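Side-chain contacts in putative hydrolase (Agrobacterium vitis, PDB 3LLC), which probably acts as a thioesterase and esterase of the alpha/beta hydrolase fold, cleaving fatty acyl groups from proteins and possibly acyl-glucuronides: residues D152-E155 with P156-D160; N183-T186 with R187-E191; R197-A200 with G201-T205; I211-G214 with M215-D219; P218-P221 with Y222-L226. One frame throughout, in Å; residues are numbered along the deposited sequence. Where two conformers were deposited one is given.

Interaction 1 (D152-E155 with P156-D160)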
loop_
_atom_site.group_PDB
_atom_site.type_symbol
_atom_site.label_atom_id
_atom_site.label_comp_id
_atom_site.label_asym_id
_atom_site.label_seq_id
_atom_site.Cartn_x
_atom_site.Cartn_y
_atom_site.Cartn_z
ATOM N N ASP A 152 -12.414 11.083 -1.316
ATOM C CA ASP A 152 -11.741 12.402 -1.314
ATOM C C ASP A 152 -11.220 12.833 -2.685
ATOM O O ASP A 152 -11.168 14.019 -2.935
ATOM C CB ASP A 152 -10.581 12.447 -0.320
ATOM C CG ASP A 152 -11.031 12.309 1.140
ATOM O OD1 ASP A 152 -12.189 11.910 1.392
ATOM O OD2 ASP A 152 -10.173 12.560 2.022
ATOM N N LEU A 153 -10.800 11.882 -3.522
ATOM C CA LEU A 153 -10.233 12.193 -4.848
ATOM C C LEU A 153 -11.171 11.819 -6.005
ATOM O O LEU A 153 -11.211 12.542 -7.008
ATOM C CB LEU A 153 -8.865 11.542 -5.026
ATOM C CG LEU A 153 -7.778 11.906 -4.001
ATOM C CD1 LEU A 153 -6.443 11.180 -4.278
ATOM C CD2 LEU A 153 -7.626 13.469 -3.920
ATOM N N ILE A 154 -11.948 10.740 -5.879
ATOM C CA ILE A 154 -12.892 10.354 -6.957
ATOM C C ILE A 154 -14.284 10.995 -6.848
ATOM O O ILE A 154 -14.745 11.693 -7.796
ATOM C CB ILE A 154 -12.993 8.826 -7.129
ATOM C CG1 ILE A 154 -11.601 8.239 -7.490
ATOM C CG2 ILE A 154 -14.069 8.475 -8.195
ATOM C CD1 ILE A 154 -11.518 6.710 -7.556
ATOM N N GLU A 155 -14.980 10.766 -5.724
ATOM C CA GLU A 155 -16.340 11.295 -5.548
ATOM C C GLU A 155 -16.563 12.774 -5.967
ATOM O O GLU A 155 -17.541 13.062 -6.648
ATOM C CB GLU A 155 -16.872 11.070 -4.110
ATOM C CG GLU A 155 -17.323 9.612 -3.805
ATOM C CD GLU A 155 -17.941 9.445 -2.400
ATOM O OE1 GLU A 155 -18.521 10.419 -1.921
ATOM O OE2 GLU A 155 -17.841 8.345 -1.787
ATOM N N PRO A 156 -15.691 13.709 -5.541
ATOM C CA PRO A 156 -15.957 15.092 -5.954
ATOM C C PRO A 156 -15.885 15.352 -7.464
ATOM O O PRO A 156 -16.419 16.342 -7.916
ATOM C CB PRO A 156 -14.881 15.902 -5.225
ATOM C CG PRO A 156 -14.440 15.049 -4.119
ATOM C CD PRO A 156 -14.589 13.633 -4.572
ATOM N N LEU A 157 -15.244 14.473 -8.229
ATOM C CA LEU A 157 -15.105 14.654 -9.688
ATOM C C LEU A 157 -16.142 13.914 -10.513
ATOM O O LEU A 157 -16.213 14.142 -11.710
ATOM C CB LEU A 157 -13.710 14.215 -10.150
ATOM C CG LEU A 157 -12.546 15.009 -9.563
ATOM C CD1 LEU A 157 -11.237 14.356 -9.933
ATOM C CD2 LEU A 157 -12.600 16.476 -9.998
ATOM N N LEU A 158 -16.955 13.048 -9.903
ATOM C CA LEU A 158 -17.931 12.268 -10.656
ATOM C C LEU A 158 -19.041 13.132 -11.224
ATOM O O LEU A 158 -19.545 14.043 -10.558
ATOM C CB LEU A 158 -18.580 11.183 -9.791
ATOM C CG LEU A 158 -17.729 10.032 -9.263
ATOM C CD1 LEU A 158 -18.604 9.109 -8.406
ATOM C CD2 LEU A 158 -17.093 9.269 -10.385
ATOM N N GLY A 159 -19.433 12.826 -12.459
ATOM C CA GLY A 159 -20.546 13.509 -13.123
ATOM C C GLY A 159 -21.696 12.547 -13.318
ATOM O O GLY A 159 -21.693 11.434 -12.779
ATOM N N ASP A 160 -22.691 12.958 -14.095
ATOM C CA ASP A 160 -23.830 12.094 -14.338
ATOM C C ASP A 160 -23.487 10.893 -15.237
ATOM O O ASP A 160 -24.063 9.837 -15.047
ATOM C CB ASP A 160 -25.017 12.901 -14.874
ATOM C CG ASP A 160 -25.452 13.984 -13.901
ATOM O OD1 ASP A 160 -24.647 14.918 -13.673
ATOM O OD2 ASP A 160 -26.577 13.898 -13.361
HETATM O O HOH W 1 -19.831 14.731 -7.721
#
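Asp-152 meets Pro-156 through its backbone, where helix 149-154 gives way to the loop leading to helix 160-169: its O lies 3.6 Å from Pro-156 CG, while its carboxylate turns to salt bridges with Lys-227 and Arg-197. Leu-153 likewise offers its O, which the CD1 methyl of Leu-157 approaches to 3.4 Å; its own side chain points away and packs on Pro-221. At Ile-154 backbone and side chain both take part. Its O accepts from Leu-157 N at 2.9 Å and more weakly from Leu-158 N at 3.3 Å. With CG1 anti to the carbonyl carbon (chi1 -60°), the CG2 methyl is the branch that meets Leu-158 CD2 at 3.8 Å, and Phe-172 touches both side chains. Glu-155 rests CB 3.5 Å from Pro-156 CD and sends its extended chain to a salt bridge with Arg-194. Its O takes a second weak bond from Leu-158 N and a bond from a water that also donates to Leu-158 O. Pro-156 has no N-H to give, so ring carbon rather than a donor faces Asp-152 O. The single N-H of Leu-158 is split between two carbonyls, neither bond is strong, and a water bridges the turn at this surface position.

Interaction 2 (N183-T186 with R187-E191)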
loop_
_atom_site.group_PDB
_atom_site.type_symbol
_atom_site.label_atom_id
_atom_site.label_comp_id
_atom_site.label_asym_id
_atom_site.label_seq_id
_atom_site.Cartn_x
_atom_site.Cartn_y
_atom_site.Cartn_z
ATOM N N ASN A 183 -8.619 2.448 -16.633
ATOM C CA ASN A 183 -8.958 2.199 -15.236
ATOM C C ASN A 183 -10.438 1.934 -15.092
ATOM O O ASN A 183 -11.255 2.634 -15.691
ATOM C CB ASN A 183 -8.638 3.412 -14.369
ATOM C CG ASN A 183 -7.169 3.618 -14.168
ATOM O OD1 ASN A 183 -6.411 2.661 -14.063
ATOM N ND2 ASN A 183 -6.752 4.881 -14.093
ATOM N N ILE A 184 -10.780 0.895 -14.344
ATOM C CA ILE A 184 -12.147 0.684 -13.945
ATOM C C ILE A 184 -12.230 0.806 -12.407
ATOM O O ILE A 184 -11.290 0.455 -11.693
ATOM C CB ILE A 184 -12.739 -0.593 -14.536
ATOM C CG1 ILE A 184 -12.590 -1.787 -13.627
ATOM C CG2 ILE A 184 -12.197 -0.883 -15.979
ATOM C CD1 ILE A 184 -13.907 -2.177 -13.069
ATOM N N PHE A 185 -13.332 1.359 -11.929
ATOM C CA PHE A 185 -13.595 1.489 -10.496
ATOM C C PHE A 185 -15.023 0.944 -10.260
ATOM O O PHE A 185 -15.981 1.396 -10.893
ATOM C CB PHE A 185 -13.510 2.951 -10.067
ATOM C CG PHE A 185 -12.155 3.580 -10.260
ATOM C CD1 PHE A 185 -11.125 3.328 -9.384
ATOM C CD2 PHE A 185 -11.927 4.434 -11.341
ATOM C CE1 PHE A 185 -9.865 3.906 -9.555
ATOM C CE2 PHE A 185 -10.675 5.027 -11.515
ATOM C CZ PHE A 185 -9.657 4.766 -10.640
ATOM N N THR A 186 -15.149 -0.084 -9.413
ATOM C CA THR A 186 -16.432 -0.739 -9.183
ATOM C C THR A 186 -17.253 -0.010 -8.089
ATOM O O THR A 186 -16.675 0.683 -7.217
ATOM C CB THR A 186 -16.275 -2.212 -8.755
ATOM O OG1 THR A 186 -15.609 -2.263 -7.498
ATOM C CG2 THR A 186 -15.443 -3.072 -9.796
ATOM N N ARG A 187 -18.562 -0.194 -8.174
ATOM C CA ARG A 187 -19.491 0.292 -7.155
ATOM C C ARG A 187 -19.076 -0.271 -5.785
ATOM O O ARG A 187 -19.034 0.468 -4.812
ATOM C CB ARG A 187 -20.926 -0.106 -7.493
ATOM C CG ARG A 187 -21.992 0.464 -6.533
ATOM C CD ARG A 187 -23.420 0.048 -6.927
ATOM N NE ARG A 187 -24.302 -0.022 -5.765
ATOM C CZ ARG A 187 -25.593 -0.335 -5.811
ATOM N NH1 ARG A 187 -26.182 -0.612 -6.968
ATOM N NH2 ARG A 187 -26.294 -0.375 -4.687
ATOM N N ALA A 188 -18.749 -1.560 -5.730
ATOM C CA ALA A 188 -18.285 -2.208 -4.469
ATOM C C ALA A 188 -17.044 -1.556 -3.861
ATOM O O ALA A 188 -16.996 -1.302 -2.647
ATOM C CB ALA A 188 -18.090 -3.747 -4.656
ATOM N N LEU A 189 -16.045 -1.237 -4.688
ATOM C CA LEU A 189 -14.882 -0.493 -4.230
ATOM C C LEU A 189 -15.253 0.875 -3.654
ATOM O O LEU A 189 -14.719 1.266 -2.608
ATOM C CB LEU A 189 -13.842 -0.301 -5.369
ATOM C CG LEU A 189 -12.585 0.465 -5.007
ATOM C CD1 LEU A 189 -11.468 -0.470 -4.528
ATOM C CD2 LEU A 189 -12.061 1.358 -6.175
HETATM N N MSE A 190 -16.092 1.633 -4.352
HETATM C CA MSE A 190 -16.467 2.976 -3.883
HETATM C C MSE A 190 -17.229 2.886 -2.521
HETATM O O MSE A 190 -16.944 3.657 -1.618
HETATM C CB MSE A 190 -17.361 3.712 -4.903
HETATM C CG MSE A 190 -16.699 3.958 -6.309
HETATM SE SE MSE A 190 -15.263 5.121 -6.293
HETATM C CE MSE A 190 -16.217 6.687 -5.668
ATOM N N GLU A 191 -18.154 1.944 -2.403
ATOM C CA GLU A 191 -18.990 1.835 -1.180
ATOM C C GLU A 191 -18.099 1.399 0.007
ATOM O O GLU A 191 -18.120 2.002 1.071
ATOM C CB GLU A 191 -20.130 0.853 -1.392
ATOM C CG GLU A 191 -21.244 1.364 -2.317
ATOM C CD GLU A 191 -22.275 0.323 -2.686
ATOM O OE1 GLU A 191 -22.110 -0.891 -2.414
ATOM O OE2 GLU A 191 -23.270 0.739 -3.292
#
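Phe-185 and Leu-189 meet at a slant: the CD2 methyl of Leu-189 comes up to the edge of the ring, in its plane, 3.9 Å from CD1. The Tyr-46 ring also meets Phe-185, the planes about 10° apart, and so does that of Phe-172, at about 35°. Thr-186 lies roughly at right angles to Leu-189. Its OG1, placed between backbone N and carbonyl carbon (chi1 64°), reaches forward to accept from Leu-189 N at 3.0 Å in a fairly straight bond, and touches Leu-189 CB at 3.4 Å. The carbonyl of the same threonine takes the next N-H, that of Met-190, at 3.1 Å, while the selenomethionine's CG lies 3.4 Å from Thr-186 O. Along the outer side of the helix, Arg-187 NE reaches Glu-191 OE2 in its own guanidinium plane but above that of the carboxylate; Arg-187 has two conformers, which makes this bridge less certain. Strand 183-186, paired with strand 171-174, passes directly into helix 187-195 through a threonine N-cap, the two short segments turning sharply against each other. This strand-to-helix junction belongs to the segment inserted between strands 136-143 and 209-214, where alpha/beta hydrolases commonly carry their cap.

Interaction 3 (R197-A200 with G201-T205). With EDO (1,2-ethanediol), chain C; EDO (1,2-ethanediol), chain D.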
loop_
_atom_site.group_PDB
_atom_site.type_symbol
_atom_site.label_atom_id
_atom_site.label_comp_id
_atom_site.label_asym_id
_atom_site.label_seq_id
_atom_site.Cartn_x
_atom_site.Cartn_y
_atom_site.Cartn_z
ATOM N N ARG A 197 -12.409 4.523 5.687
ATOM C CA ARG A 197 -11.967 5.904 5.685
ATOM C C ARG A 197 -11.112 6.147 6.944
ATOM O O ARG A 197 -11.571 5.866 8.069
ATOM C CB ARG A 197 -13.171 6.852 5.650
ATOM C CG ARG A 197 -12.842 8.311 5.302
ATOM C CD ARG A 197 -14.120 9.154 5.190
ATOM N NE ARG A 197 -13.858 10.400 4.463
ATOM C CZ ARG A 197 -14.792 11.210 3.977
ATOM N NH1 ARG A 197 -16.081 10.961 4.156
ATOM N NH2 ARG A 197 -14.417 12.300 3.298
ATOM N N VAL A 198 -9.906 6.642 6.749
ATOM C CA VAL A 198 -8.944 6.871 7.869
ATOM C C VAL A 198 -8.761 8.323 8.309
ATOM O O VAL A 198 -8.360 8.565 9.473
ATOM C CB VAL A 198 -7.554 6.193 7.606
ATOM C CG1 VAL A 198 -7.701 4.684 7.479
ATOM C CG2 VAL A 198 -6.806 6.775 6.376
HETATM N N MSE A 199 -9.064 9.305 7.430
HETATM C CA MSE A 199 -8.861 10.721 7.752
HETATM C C MSE A 199 -10.114 11.476 8.228
HETATM O O MSE A 199 -10.119 12.702 8.239
HETATM C CB MSE A 199 -8.167 11.454 6.577
HETATM C CG MSE A 199 -6.787 10.872 6.236
HETATM SE SE MSE A 199 -5.791 11.987 4.937
HETATM C CE MSE A 199 -7.066 11.732 3.468
ATOM N N ALA A 200 -11.170 10.771 8.628
ATOM C CA ALA A 200 -12.305 11.436 9.266
ATOM C C ALA A 200 -11.968 11.771 10.748
ATOM O O ALA A 200 -12.669 12.541 11.382
ATOM C CB ALA A 200 -13.634 10.617 9.168
ATOM N N GLY A 201 -10.888 11.187 11.274
ATOM C CA GLY A 201 -10.348 11.585 12.597
ATOM C C GLY A 201 -8.833 11.452 12.647
ATOM O O GLY A 201 -8.203 11.368 11.621
HETATM N N MSE A 202 -8.252 11.486 13.856
HETATM C CA MSE A 202 -6.788 11.387 14.030
HETATM C C MSE A 202 -6.315 9.940 13.986
HETATM O O MSE A 202 -6.997 9.039 14.471
HETATM C CB MSE A 202 -6.369 12.057 15.366
HETATM C CG MSE A 202 -6.794 13.507 15.498
HETATM SE SE MSE A 202 -5.903 14.594 14.097
HETATM C CE MSE A 202 -4.015 14.185 14.601
ATOM N N ILE A 203 -5.176 9.694 13.343
ATOM C CA ILE A 203 -4.598 8.342 13.173
ATOM C C ILE A 203 -3.422 8.150 14.180
ATOM O O ILE A 203 -2.506 8.969 14.195
ATOM C CB ILE A 203 -4.054 8.173 11.754
ATOM C CG1 ILE A 203 -5.183 8.350 10.720
ATOM C CG2 ILE A 203 -3.318 6.816 11.587
ATOM C CD1 ILE A 203 -4.674 8.521 9.244
ATOM N N ASP A 204 -3.491 7.113 15.030
ATOM C CA ASP A 204 -2.456 6.755 16.022
ATOM C C ASP A 204 -1.506 5.698 15.416
ATOM O O ASP A 204 -1.895 4.534 15.290
ATOM C CB ASP A 204 -3.198 6.169 17.248
ATOM C CG ASP A 204 -2.279 5.724 18.391
ATOM O OD1 ASP A 204 -1.059 5.982 18.372
ATOM O OD2 ASP A 204 -2.819 5.105 19.342
ATOM N N THR A 205 -0.269 6.046 15.060
ATOM C CA THR A 205 0.654 5.030 14.467
ATOM C C THR A 205 1.578 4.309 15.463
ATOM O O THR A 205 1.940 3.140 15.248
ATOM C CB THR A 205 1.576 5.663 13.416
ATOM O OG1 THR A 205 2.296 6.712 14.053
ATOM C CG2 THR A 205 0.739 6.194 12.219
HETATM C C1 EDO C . -9.915 7.478 13.199
HETATM O O1 EDO C . -10.787 8.272 12.399
HETATM C C2 EDO C . -8.564 7.486 12.522
HETATM O O2 EDO C . -8.665 6.662 11.388
HETATM C C1 EDO D . -11.997 2.590 9.460
HETATM O O1 EDO D . -12.383 1.256 9.859
HETATM C C2 EDO D . -10.590 2.918 9.932
HETATM O O2 EDO D . -10.574 4.085 10.752
#
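No hydrogen bond joins Val-198 to Ile-203 across this bend; Val-198 O instead accepts from O2 of an ethanediol (chain C) at 2.7 Å, and the same carbonyl oxygen lies 3.4 Å from Ile-203 CG1. O1 of this diol sits 3.1 Å from Gly-201 N, and Gln-125 also bonds to an ethanediol. Both diols probably come from the crystallisation liquor; the second (chain D) touches Arg-197 O through a weak bond. The loop leads out of helix 187-195 and back to strand 209-214, returning the chain from the inserted segment to the central sheet of the alpha/beta hydrolase fold. The remaining contacts are apolar. Ile-203 points toward the preceding residues, and its terminal CD1 meets Val-198 CG2 at 4.0 Å, the two side chains crossing obliquely. CG1 of Ile-203 stands anti to its own carbonyl carbon (chi1 -60°), and the extended chi2 (167°) carries CD1 on to Val-198 CG2, with Met-199 CG, a selenomethionine atom, a looser neighbour of CD1 at 4.4 Å. Leu-228 of helix 222-230 touches both Met-199 and Ile-203, while the two carboxylate oxygens of Asp-148 accept from the backbone N atoms of Val-198 and Met-199.

Interaction 4 (I211-G214 with M215-D219)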
loop_
_atom_site.group_PDB
_atom_site.type_symbol
_atom_site.label_atom_id
_atom_site.label_comp_id
_atom_site.label_asym_id
_atom_site.label_seq_id
_atom_site.Cartn_x
_atom_site.Cartn_y
_atom_site.Cartn_z
ATOM N N ILE A 211 6.844 10.339 4.637
ATOM C CA ILE A 211 6.087 10.413 3.351
ATOM C C ILE A 211 6.976 11.089 2.273
ATOM O O ILE A 211 7.629 12.105 2.550
ATOM C CB ILE A 211 4.797 11.241 3.502
ATOM C CG1 ILE A 211 3.878 10.684 4.611
ATOM C CG2 ILE A 211 4.000 11.340 2.132
ATOM C CD1 ILE A 211 2.951 11.765 5.272
ATOM N N LEU A 212 6.997 10.493 1.065
ATOM C CA LEU A 212 7.689 11.038 -0.119
ATOM C C LEU A 212 6.576 11.323 -1.151
ATOM O O LEU A 212 5.749 10.437 -1.440
ATOM C CB LEU A 212 8.683 10.035 -0.686
ATOM C CG LEU A 212 9.943 9.726 0.156
ATOM C CD1 LEU A 212 10.470 8.313 -0.097
ATOM C CD2 LEU A 212 11.050 10.718 -0.170
ATOM N N GLN A 213 6.543 12.556 -1.676
ATOM C CA GLN A 213 5.432 13.019 -2.518
ATOM C C GLN A 213 5.925 14.022 -3.570
ATOM O O GLN A 213 6.636 15.021 -3.275
ATOM C CB GLN A 213 4.354 13.664 -1.626
ATOM C CG GLN A 213 3.222 14.361 -2.358
ATOM C CD GLN A 213 2.235 13.388 -2.997
ATOM O OE1 GLN A 213 1.745 12.437 -2.357
ATOM N NE2 GLN A 213 1.912 13.647 -4.267
ATOM N N GLY A 214 5.535 13.773 -4.820
ATOM C CA GLY A 214 5.853 14.691 -5.899
ATOM C C GLY A 214 4.849 15.829 -6.019
ATOM O O GLY A 214 3.644 15.633 -5.783
HETATM N N MSE A 215 5.322 17.012 -6.401
HETATM C CA MSE A 215 4.427 18.161 -6.589
HETATM C C MSE A 215 3.936 18.280 -8.062
HETATM O O MSE A 215 3.189 19.179 -8.390
HETATM C CB MSE A 215 5.072 19.461 -6.092
HETATM C CG MSE A 215 5.547 19.398 -4.608
HETATM SE SE MSE A 215 6.349 21.002 -4.004
HETATM C CE MSE A 215 4.798 22.113 -3.783
ATOM N N ALA A 216 4.431 17.415 -8.937
ATOM C CA ALA A 216 3.912 17.313 -10.320
ATOM C C ALA A 216 3.128 15.996 -10.525
ATOM O O ALA A 216 3.116 15.405 -11.612
ATOM C CB ALA A 216 5.078 17.438 -11.330
ATOM N N ASP A 217 2.496 15.522 -9.466
ATOM C CA ASP A 217 1.717 14.263 -9.451
ATOM C C ASP A 217 0.280 14.584 -9.897
ATOM O O ASP A 217 -0.434 15.323 -9.203
ATOM C CB ASP A 217 1.777 13.685 -8.011
ATOM C CG ASP A 217 1.100 12.332 -7.876
ATOM O OD1 ASP A 217 0.146 12.052 -8.657
ATOM O OD2 ASP A 217 1.461 11.554 -6.954
ATOM N N PRO A 218 -0.139 14.114 -11.115
ATOM C CA PRO A 218 -1.481 14.409 -11.590
ATOM C C PRO A 218 -2.590 13.489 -11.035
ATOM O O PRO A 218 -3.749 13.747 -11.319
ATOM C CB PRO A 218 -1.358 14.230 -13.131
ATOM C CG PRO A 218 -0.393 13.082 -13.233
ATOM C CD PRO A 218 0.558 13.195 -12.032
ATOM N N ASP A 219 -2.243 12.473 -10.244
ATOM C CA ASP A 219 -3.190 11.476 -9.726
ATOM C C ASP A 219 -3.507 11.690 -8.238
ATOM O O ASP A 219 -4.670 11.755 -7.867
ATOM C CB ASP A 219 -2.623 10.077 -9.889
ATOM C CG ASP A 219 -2.328 9.730 -11.360
ATOM O OD1 ASP A 219 -3.026 10.244 -12.257
ATOM O OD2 ASP A 219 -1.364 8.996 -11.604
HETATM O O HOH W 2 4.196 11.673 -6.181
#
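Gln-213 and Asp-217 approach each other at about a right angle as side chains, yet the amide and carboxylate planes are only 22° apart. The direct hydrogen bond between them is weak: Gln-213 NE2 to Asp-217 OD2 measures 3.4 Å and is well bent. A stronger bond holds the amide. NE2 donates to Gly-214 O at 3.0 Å, on a lone pair in the carbonyl plane and close to the amide's own plane, and it also makes a weak bond to Val-220 O. The bend at chi2 (74°) curls the chain back so that NE2 can reach these acceptors.

The carboxylate divides its work. OD1 accepts from Asp-219 N at 2.9 Å, which makes an Asx turn, and from Val-220 N as well. OD2 accepts from His-247 ND1 and from a water, which lies 2.8 Å from Asp-217 OD2 and takes the N-H of Gly-214. Carbon contacts are few: Asp-217 CB, pointing back at the strand, rests 3.5 Å from Gly-214 O, and Met-215, a selenomethionine, lays its side chain on Leu-241.

The loop leaves strand 209-214, the place where alpha/beta hydrolases carry the acid of their triad, and the geometry is consistent with Asp-217 being the acid of a triad with His-247 and Ser-114. Backbone N-H groups fix one oxygen, so the rotation of the carboxylate is set and the other is presented to the histidine, with water and amide as second-shell support.

Interaction 5 (P218-P221 with Y222-L226)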
loop_
_atom_site.group_PDB
_atom_site.type_symbol
_atom_site.label_atom_id
_atom_site.label_comp_id
_atom_site.label_asym_id
_atom_site.label_seq_id
_atom_site.Cartn_x
_atom_site.Cartn_y
_atom_site.Cartn_z
ATOM N N PRO A 218 -0.139 14.114 -11.115
ATOM C CA PRO A 218 -1.481 14.409 -11.590
ATOM C C PRO A 218 -2.590 13.489 -11.035
ATOM O O PRO A 218 -3.749 13.747 -11.319
ATOM C CB PRO A 218 -1.358 14.230 -13.131
ATOM C CG PRO A 218 -0.393 13.082 -13.233
ATOM C CD PRO A 218 0.558 13.195 -12.032
ATOM N N ASP A 219 -2.243 12.473 -10.244
ATOM C CA ASP A 219 -3.190 11.476 -9.726
ATOM C C ASP A 219 -3.507 11.690 -8.238
ATOM O O ASP A 219 -4.670 11.755 -7.867
ATOM C CB ASP A 219 -2.623 10.077 -9.889
ATOM C CG ASP A 219 -2.328 9.730 -11.360
ATOM O OD1 ASP A 219 -3.026 10.244 -12.257
ATOM O OD2 ASP A 219 -1.364 8.996 -11.604
ATOM N N VAL A 220 -2.462 11.802 -7.417
ATOM C CA VAL A 220 -2.598 12.197 -5.999
ATOM C C VAL A 220 -1.982 13.615 -5.808
ATOM O O VAL A 220 -0.777 13.748 -5.823
ATOM C CB VAL A 220 -1.903 11.164 -5.068
ATOM C CG1 VAL A 220 -1.967 11.626 -3.583
ATOM C CG2 VAL A 220 -2.554 9.774 -5.214
ATOM N N PRO A 221 -2.805 14.672 -5.681
ATOM C CA PRO A 221 -2.287 16.037 -5.526
ATOM C C PRO A 221 -1.403 16.123 -4.286
ATOM O O PRO A 221 -1.730 15.474 -3.297
ATOM C CB PRO A 221 -3.536 16.904 -5.329
ATOM C CG PRO A 221 -4.704 16.025 -5.502
ATOM C CD PRO A 221 -4.273 14.611 -5.594
ATOM N N TYR A 222 -0.315 16.887 -4.341
ATOM C CA TYR A 222 0.592 16.948 -3.181
ATOM C C TYR A 222 -0.142 17.475 -1.931
ATOM O O TYR A 222 0.247 17.158 -0.807
ATOM C CB TYR A 222 1.847 17.785 -3.489
ATOM C CG TYR A 222 1.616 19.263 -3.521
ATOM C CD1 TYR A 222 1.707 20.033 -2.352
ATOM C CD2 TYR A 222 1.316 19.926 -4.722
ATOM C CE1 TYR A 222 1.462 21.387 -2.377
ATOM C CE2 TYR A 222 1.073 21.289 -4.745
ATOM C CZ TYR A 222 1.159 22.015 -3.565
ATOM O OH TYR A 222 0.921 23.365 -3.577
ATOM N N GLN A 223 -1.180 18.294 -2.136
ATOM C CA GLN A 223 -2.021 18.813 -1.018
ATOM C C GLN A 223 -2.641 17.660 -0.188
ATOM O O GLN A 223 -2.959 17.831 1.018
ATOM C CB GLN A 223 -3.131 19.735 -1.548
ATOM C CG GLN A 223 -2.631 21.057 -2.212
ATOM C CD GLN A 223 -2.382 20.972 -3.739
ATOM O OE1 GLN A 223 -2.148 19.890 -4.316
ATOM N NE2 GLN A 223 -2.375 22.148 -4.386
ATOM N N HIS A 224 -2.841 16.494 -0.833
ATOM C CA HIS A 224 -3.374 15.305 -0.146
ATOM C C HIS A 224 -2.376 14.801 0.918
ATOM O O HIS A 224 -2.803 14.316 2.002
ATOM C CB HIS A 224 -3.682 14.203 -1.156
ATOM C CG HIS A 224 -4.663 13.176 -0.681
ATOM N ND1 HIS A 224 -5.973 13.489 -0.362
ATOM C CD2 HIS A 224 -4.535 11.838 -0.503
ATOM C CE1 HIS A 224 -6.603 12.379 0.006
ATOM N NE2 HIS A 224 -5.753 11.364 -0.065
ATOM N N ALA A 225 -1.074 14.926 0.645
ATOM C CA ALA A 225 -0.021 14.538 1.603
ATOM C C ALA A 225 0.001 15.495 2.805
ATOM O O ALA A 225 0.173 15.060 3.941
ATOM C CB ALA A 225 1.390 14.464 0.926
ATOM N N LEU A 226 -0.191 16.796 2.554
ATOM C CA LEU A 226 -0.315 17.803 3.621
ATOM C C LEU A 226 -1.554 17.518 4.478
ATOM O O LEU A 226 -1.497 17.646 5.701
ATOM C CB LEU A 226 -0.347 19.229 3.041
ATOM C CG LEU A 226 1.016 19.740 2.516
ATOM C CD1 LEU A 226 0.813 21.026 1.652
ATOM C CD2 LEU A 226 2.022 20.007 3.662
#
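His-224 meets Val-220 and Pro-221 with the first part of its side chain. CB sits 3.2 Å from Pro-221 O, the carbonyl that also accepts the histidine's own backbone N at 2.9 Å. CB further touches Val-220 CG1 at 3.9 Å. With CG swung opposite the backbone N (chi1 -159°), the ring leaves the helix on the valine's side, and CD2 comes 4.0 Å from that same CG1. Beyond this the ring passes to other parts of the chain: Leu-153 lies near ND1, Met-199 and Asp-152 near CE1, and NE2 at the tip donates to Pro-147 O, which satisfies a buried nitrogen and fixes the rotation of the ring.

Beside it, Gln-223 folds back at chi2 (91°). Its OE1 touches Pro-221 CB at 3.4 Å and hangs over one face of the Tyr-222 ring, 3.4 Å above the plane and toward the rim. The phenol leans on Met-215 and Leu-241. Val-220 also touches His-247 of the putative triad, so the valine stands between that site and the first turn of the helix.

The turn thus feeds helix 222-230, which packs on the last two strands of the central sheet: Ala-225 rests on Gln-213 of strand 209-214 and on Leu-239 of strand 237-242, while His-224 faces helix 149-154.

In the fold
Interactions 4 and 5 share Pro-218 and Asp-219, their centres about 6 Å apart, and form one continuous loop from strand to helix that carries the probable triad acid. Interaction 1 touches interaction 5 through Leu-153 CD2, 3.9 Å from Pro-221 CD, and interaction 3 through the salt bridge Asp-152 OD1 to Arg-197 NH2 at 3.0 Å. Interaction 2 packs on interaction 1, with Ile-154 CD1 3.8 Å from Phe-185 CE1, but stays about 7 Å from interactions 4 and 5 at the nearest atoms. Tetraethylene glycol, probably from crystallisation, lies about 4 Å from side chains of Ile-154, Phe-185 and Val-220, perhaps marking a pocket between cap and triad.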